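PDB 6QSR: beta-hydroxyacyl-(Acyl-carrier-protein) dehydratase FabA/FabZ from Xenorhabdus doucetiae, which probably acts as a hotdog-fold dehydratase, forming a heterocomplex with ApeI in the type II polyketide synthase pathway that makes aryl polyene pigments. Local coordinates for residues L32-P37 / M83-G88; D137-S142 / Q163-E168. All blocks are in the same frame, centred on the assembly; numbering follows the deposited sequence.

Contact 1 of 2, residues L32-P37 / M83-G88. With NA (sodium ion), chain C.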
loop_
_atom_site.group_PDB
_atom_site.type_symbol
_atom_site.label_atom_id
_atom_site.label_comp_id
_atom_site.label_asym_id
_atom_site.label_seq_id
_atom_site.Cartn_x
_atom_site.Cartn_y
_atom_site.Cartn_z
ATOM N N LEU B 32 -15.472 -2.500 2.012
ATOM C CA LEU B 32 -14.394 -2.487 1.013
ATOM C C LEU B 32 -14.689 -3.385 -0.182
ATOM O O LEU B 32 -15.306 -4.435 -0.017
ATOM C CB LEU B 32 -13.092 -2.978 1.663
ATOM C CG LEU B 32 -12.556 -2.082 2.787
ATOM C CD1 LEU B 32 -11.437 -2.777 3.545
ATOM C CD2 LEU B 32 -12.078 -0.769 2.202
ATOM N N PRO B 33 -14.201 -3.009 -1.383
ATOM C CA PRO B 33 -14.219 -3.979 -2.485
ATOM C C PRO B 33 -13.264 -5.160 -2.228
ATOM O O PRO B 33 -13.481 -6.253 -2.744
ATOM C CB PRO B 33 -13.777 -3.150 -3.688
ATOM C CG PRO B 33 -12.980 -2.026 -3.125
ATOM C CD PRO B 33 -13.513 -1.756 -1.752
ATOM N N HIS B 34 -12.237 -4.914 -1.412
ATOM C CA HIS B 34 -11.253 -5.907 -0.966
ATOM C C HIS B 34 -11.928 -7.103 -0.324
ATOM O O HIS B 34 -12.981 -6.959 0.307
ATOM C CB HIS B 34 -10.295 -5.320 0.093
ATOM C CG HIS B 34 -9.590 -4.066 -0.330
ATOM N ND1 HIS B 34 -10.260 -2.891 -0.599
ATOM C CD2 HIS B 34 -8.273 -3.791 -0.477
ATOM C CE1 HIS B 34 -9.386 -1.952 -0.916
ATOM N NE2 HIS B 34 -8.176 -2.475 -0.857
ATOM N N GLU B 35 -11.312 -8.270 -0.479
ATOM C CA GLU B 35 -11.702 -9.476 0.241
ATOM C C GLU B 35 -10.458 -10.145 0.814
ATOM O O GLU B 35 -9.341 -9.921 0.324
ATOM C CB GLU B 35 -12.444 -10.436 -0.695
ATOM C CG GLU B 35 -13.801 -9.906 -1.120
ATOM C CD GLU B 35 -14.580 -10.854 -2.012
ATOM O OE1 GLU B 35 -14.070 -11.947 -2.341
ATOM O OE2 GLU B 35 -15.718 -10.491 -2.383
ATOM N N ALA B 36 -10.653 -10.948 1.862
ATOM C CA ALA B 36 -9.576 -11.769 2.444
ATOM C C ALA B 36 -8.881 -12.589 1.349
ATOM O O ALA B 36 -9.572 -13.150 0.497
ATOM C CB ALA B 36 -10.139 -12.699 3.521
ATOM N N PRO B 37 -7.545 -12.681 1.342
ATOM C CA PRO B 37 -6.640 -12.222 2.410
ATOM C C PRO B 37 -6.150 -10.753 2.333
ATOM O O PRO B 37 -5.282 -10.371 3.126
ATOM C CB PRO B 37 -5.450 -13.185 2.269
ATOM C CG PRO B 37 -5.409 -13.501 0.807
ATOM C CD PRO B 37 -6.839 -13.495 0.334
ATOM N N MET B 83 -3.652 2.663 6.000
ATOM C CA MET B 83 -4.247 4.002 5.817
ATOM C C MET B 83 -5.156 4.087 4.592
ATOM O O MET B 83 -6.243 4.686 4.656
ATOM C CB MET B 83 -3.156 5.068 5.758
ATOM C CG MET B 83 -2.549 5.366 7.116
ATOM S SD MET B 83 -1.271 6.640 7.036
ATOM C CE MET B 83 0.169 5.650 6.728
ATOM N N ALA B 84 -4.723 3.470 3.496
ATOM C CA ALA B 84 -5.512 3.416 2.267
ATOM C C ALA B 84 -6.840 2.711 2.494
ATOM O O ALA B 84 -7.899 3.204 2.066
ATOM C CB ALA B 84 -4.732 2.717 1.164
ATOM N N GLN B 85 -6.790 1.579 3.188
ATOM C CA GLN B 85 -8.006 0.820 3.471
ATOM C C GLN B 85 -8.940 1.539 4.432
ATOM O O GLN B 85 -10.147 1.426 4.283
ATOM C CB GLN B 85 -7.685 -0.596 3.947
ATOM C CG GLN B 85 -7.216 -1.467 2.797
ATOM C CD GLN B 85 -7.028 -2.922 3.162
ATOM O OE1 GLN B 85 -7.633 -3.429 4.111
ATOM N NE2 GLN B 85 -6.190 -3.609 2.401
ATOM N N ALA B 86 -8.394 2.304 5.379
ATOM C CA ALA B 86 -9.220 3.141 6.244
ATOM C C ALA B 86 -10.014 4.168 5.434
ATOM O O ALA B 86 -11.188 4.397 5.714
ATOM C CB ALA B 86 -8.373 3.841 7.304
ATOM N N ILE B 87 -9.382 4.735 4.407
ATOM C CA ILE B 87 -10.039 5.672 3.499
ATOM C C ILE B 87 -11.129 4.919 2.732
ATOM O O ILE B 87 -12.228 5.449 2.518
ATOM C CB ILE B 87 -9.036 6.345 2.514
ATOM C CG1 ILE B 87 -8.028 7.224 3.266
ATOM C CG2 ILE B 87 -9.781 7.192 1.478
ATOM C CD1 ILE B 87 -6.780 7.540 2.461
ATOM N N GLY B 88 -10.813 3.693 2.317
ATOM C CA GLY B 88 -11.784 2.785 1.703
ATOM C C GLY B 88 -13.017 2.512 2.550
ATOM O O GLY B 88 -14.137 2.484 2.025
HETATM NA NA NA C . -15.193 -6.698 0.862
HETATM O O HOH W 1 -15.636 -8.892 1.830
HETATM O O HOH W 2 -16.704 -7.260 -0.663
#
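Leu32 and His34 pack against Gln85 and Gly88 in a buried contact where a loop lies on helix 79-97, the central helix that the curved sheet of a hotdog fold embraces. No hydrogen bond crosses between the segments. Instead, CG of Gln85 sits over one face of the His34 imidazole, 4.2 Å from the ring centroid and 25° off its normal, a CH-pi contact. With chi1 at -74°, that CG lies beside its own backbone N, opposite the carbonyl carbon, and the chain runs extended across the imidazole. Its amide ends above and beyond the CD2 edge, NE2 3.6 Å from His34 CD2 and the two planes 46° apart. Gln85 suits this place: its methylene covers the ring while OE1 accepts from Leu40 N and NE2 donates to Glu81. Leucine's branched end brings Leu32 CD2 to 3.4 Å from Gly88 C, an approach that bare glycine backbone permits. Leu32 O (2.4 Å) and His34 O (2.3 Å) bind the sodium ion with Asp29 O and two waters. His34 also meets Phe33 of the partner chain edge-to-face. The chemistry is divided: the cation gathers backbone carbonyls, leaving the side chains to meet the helix through dispersion and CH-pi contact.

Contact 2 of 2, residues D137-S142 / Q163-E168; sequences DEKFGS and QPNKTE
Lys139 lies against Gln163, Asn165 and Glu168, joining the Asx turn that leads into strand 140-149 to the start of the C-terminal helix 166-174. In that turn, Asp137 OD2 accepts from both Lys139 N and Phe140 N, a double grip that short, acidic aspartate can provide within so few residues. The close-packed part is near the backbone: Gln163 N donates a weak bond to Lys139 O at 3.0 Å, and Lys139 CG lies 3.4 Å from Gln163 O. Further out, toward the protein surface, the flexible lysine chain runs past the Glu168 carboxylate, its CD 3.4 Å from OE2. The loose element here is the salt bridge from Lys139 NZ to Glu168 OE2, long at 3.7 Å. From the third position of the helix, Glu168 OE2 also takes a weak bond from Asn165 N, while OE1 is hydrogen-bonded to Tyr162 OH. Asn165, at the N-cap, spends its side chain on the lysine rather than on capping, and so gives the outer end its one firm hold. A bend at the last lysine torsion (chi4 -58°) brings NZ to Asn165 OD1, 2.8 Å away and tilted 28° from the carbonyl plane.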
loop_
_atom_site.group_PDB
_atom_site.type_symbol
_atom_site.label_atom_id
_atom_site.label_comp_id
_atom_site.label_asym_id
_atom_site.label_seq_id
_atom_site.Cartn_x
_atom_site.Cartn_y
_atom_site.Cartn_z
ATOM N N ASP B 137 -14.315 14.001 -4.029
ATOM C CA ASP B 137 -15.389 14.117 -5.034
ATOM C C ASP B 137 -15.901 12.713 -5.416
ATOM O O ASP B 137 -15.588 11.744 -4.724
ATOM C CB ASP B 137 -14.901 14.928 -6.246
ATOM C CG ASP B 137 -13.728 14.283 -6.964
ATOM O OD1 ASP B 137 -12.742 14.996 -7.242
ATOM O OD2 ASP B 137 -13.782 13.076 -7.263
ATOM N N GLU B 138 -16.679 12.594 -6.495
ATOM C CA GLU B 138 -17.230 11.292 -6.921
ATOM C C GLU B 138 -16.220 10.141 -6.778
ATOM O O GLU B 138 -16.544 9.101 -6.198
ATOM C CB GLU B 138 -17.758 11.367 -8.372
ATOM C CG GLU B 138 -18.515 10.136 -8.884
ATOM C CD GLU B 138 -19.899 9.966 -8.271
ATOM O OE1 GLU B 138 -20.901 10.183 -8.987
ATOM O OE2 GLU B 138 -19.990 9.606 -7.079
ATOM N N LYS B 139 -15.001 10.352 -7.279
ATOM C CA LYS B 139 -13.999 9.281 -7.390
ATOM C C LYS B 139 -12.676 9.526 -6.646
ATOM O O LYS B 139 -12.141 8.587 -6.050
ATOM C CB LYS B 139 -13.752 8.971 -8.874
ATOM C CG LYS B 139 -14.989 8.392 -9.558
ATOM C CD LYS B 139 -14.967 8.511 -11.071
ATOM C CE LYS B 139 -16.355 8.281 -11.659
ATOM N NZ LYS B 139 -16.940 6.957 -11.299
ATOM N N PHE B 140 -12.172 10.768 -6.674
ATOM C CA PHE B 140 -10.885 11.117 -6.060
ATOM C C PHE B 140 -11.041 11.508 -4.588
ATOM O O PHE B 140 -12.004 12.177 -4.215
ATOM C CB PHE B 140 -10.219 12.268 -6.821
ATOM C CG PHE B 140 -9.910 11.953 -8.259
ATOM C CD1 PHE B 140 -10.604 12.579 -9.286
ATOM C CD2 PHE B 140 -8.924 11.034 -8.587
ATOM C CE1 PHE B 140 -10.320 12.294 -10.608
ATOM C CE2 PHE B 140 -8.637 10.744 -9.908
ATOM C CZ PHE B 140 -9.336 11.374 -10.920
ATOM N N GLY B 141 -10.080 11.092 -3.761
ATOM C CA GLY B 141 -10.060 11.427 -2.337
ATOM C C GLY B 141 -8.663 11.806 -1.897
ATOM O O GLY B 141 -7.685 11.242 -2.381
ATOM N N SER B 142 -8.573 12.772 -0.986
ATOM C CA SER B 142 -7.300 13.212 -0.427
ATOM C C SER B 142 -7.442 13.268 1.094
ATOM O O SER B 142 -8.347 13.924 1.600
ATOM C CB SER B 142 -6.928 14.579 -0.989
ATOM O OG SER B 142 -5.656 14.971 -0.519
ATOM N N GLN B 163 -11.302 5.848 -7.089
ATOM C CA GLN B 163 -12.278 4.765 -7.056
ATOM C C GLN B 163 -12.972 4.707 -8.419
ATOM O O GLN B 163 -14.061 5.254 -8.587
ATOM C CB GLN B 163 -13.259 4.997 -5.895
ATOM C CG GLN B 163 -13.584 3.741 -5.107
ATOM C CD GLN B 163 -14.267 4.033 -3.787
ATOM O OE1 GLN B 163 -13.844 3.543 -2.737
ATOM N NE2 GLN B 163 -15.324 4.838 -3.830
ATOM N N PRO B 164 -12.326 4.061 -9.409
ATOM C CA PRO B 164 -12.874 4.047 -10.761
ATOM C C PRO B 164 -13.956 2.994 -10.947
ATOM O O PRO B 164 -14.015 2.026 -10.182
ATOM C CB PRO B 164 -11.658 3.680 -11.609
ATOM C CG PRO B 164 -10.874 2.766 -10.730
ATOM C CD PRO B 164 -11.077 3.274 -9.327
ATOM N N ASN B 165 -14.800 3.199 -11.960
ATOM C CA ASN B 165 -15.647 2.136 -12.506
ATOM C C ASN B 165 -14.753 1.130 -13.212
ATOM O O ASN B 165 -13.648 1.471 -13.638
ATOM C CB ASN B 165 -16.646 2.682 -13.538
ATOM C CG ASN B 165 -17.744 3.517 -12.914
ATOM O OD1 ASN B 165 -17.486 4.371 -12.067
ATOM N ND2 ASN B 165 -18.980 3.284 -13.343
ATOM N N LYS B 166 -15.252 -0.095 -13.362
ATOM C CA LYS B 166 -14.579 -1.129 -14.158
ATOM C C LYS B 166 -14.330 -0.681 -15.609
ATOM O O LYS B 166 -13.271 -0.967 -16.167
ATOM C CB LYS B 166 -15.395 -2.428 -14.124
ATOM C CG LYS B 166 -14.914 -3.548 -15.033
ATOM C CD LYS B 166 -13.515 -4.028 -14.691
ATOM C CE LYS B 166 -13.200 -5.284 -15.492
ATOM N NZ LYS B 166 -11.857 -5.837 -15.188
ATOM N N THR B 167 -15.299 0.015 -16.209
ATOM C CA THR B 167 -15.173 0.510 -17.590
ATOM C C THR B 167 -14.130 1.617 -17.700
ATOM O O THR B 167 -13.370 1.672 -18.668
ATOM C CB THR B 167 -16.525 1.026 -18.127
ATOM O OG1 THR B 167 -17.518 0.006 -17.968
ATOM C CG2 THR B 167 -16.427 1.403 -19.607
ATOM N N GLU B 168 -14.102 2.493 -16.700
ATOM C CA GLU B 168 -13.096 3.550 -16.606
ATOM C C GLU B 168 -11.688 2.944 -16.559
ATOM O O GLU B 168 -10.769 3.413 -17.235
ATOM C CB GLU B 168 -13.369 4.390 -15.356
ATOM C CG GLU B 168 -12.645 5.721 -15.290
ATOM C CD GLU B 168 -13.084 6.566 -14.100
ATOM O OE1 GLU B 168 -12.547 7.683 -13.946
ATOM O OE2 GLU B 168 -13.955 6.117 -13.316
#

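How the contacts relate
Contact 1 lies about 5 Å from the centre of the chain, contact 2 about 16 Å from it at the surface; their own centres are 15 Å apart. Their nearest atoms come within about 5 Å without touching. Strand 152-162 relates them: Ile87 on the central helix packs on Thr161, which also bonds to the backbone of Gly141, and the chain then runs on into Gln163. The sodium ion belongs to contact 1, and the nearest atom of the Gln163 side chain in contact 2 is about 11 Å from the ion. Contact 2 reaches the partner subunit as well, through Lys166 NZ, which donates to Val35 O of that chain.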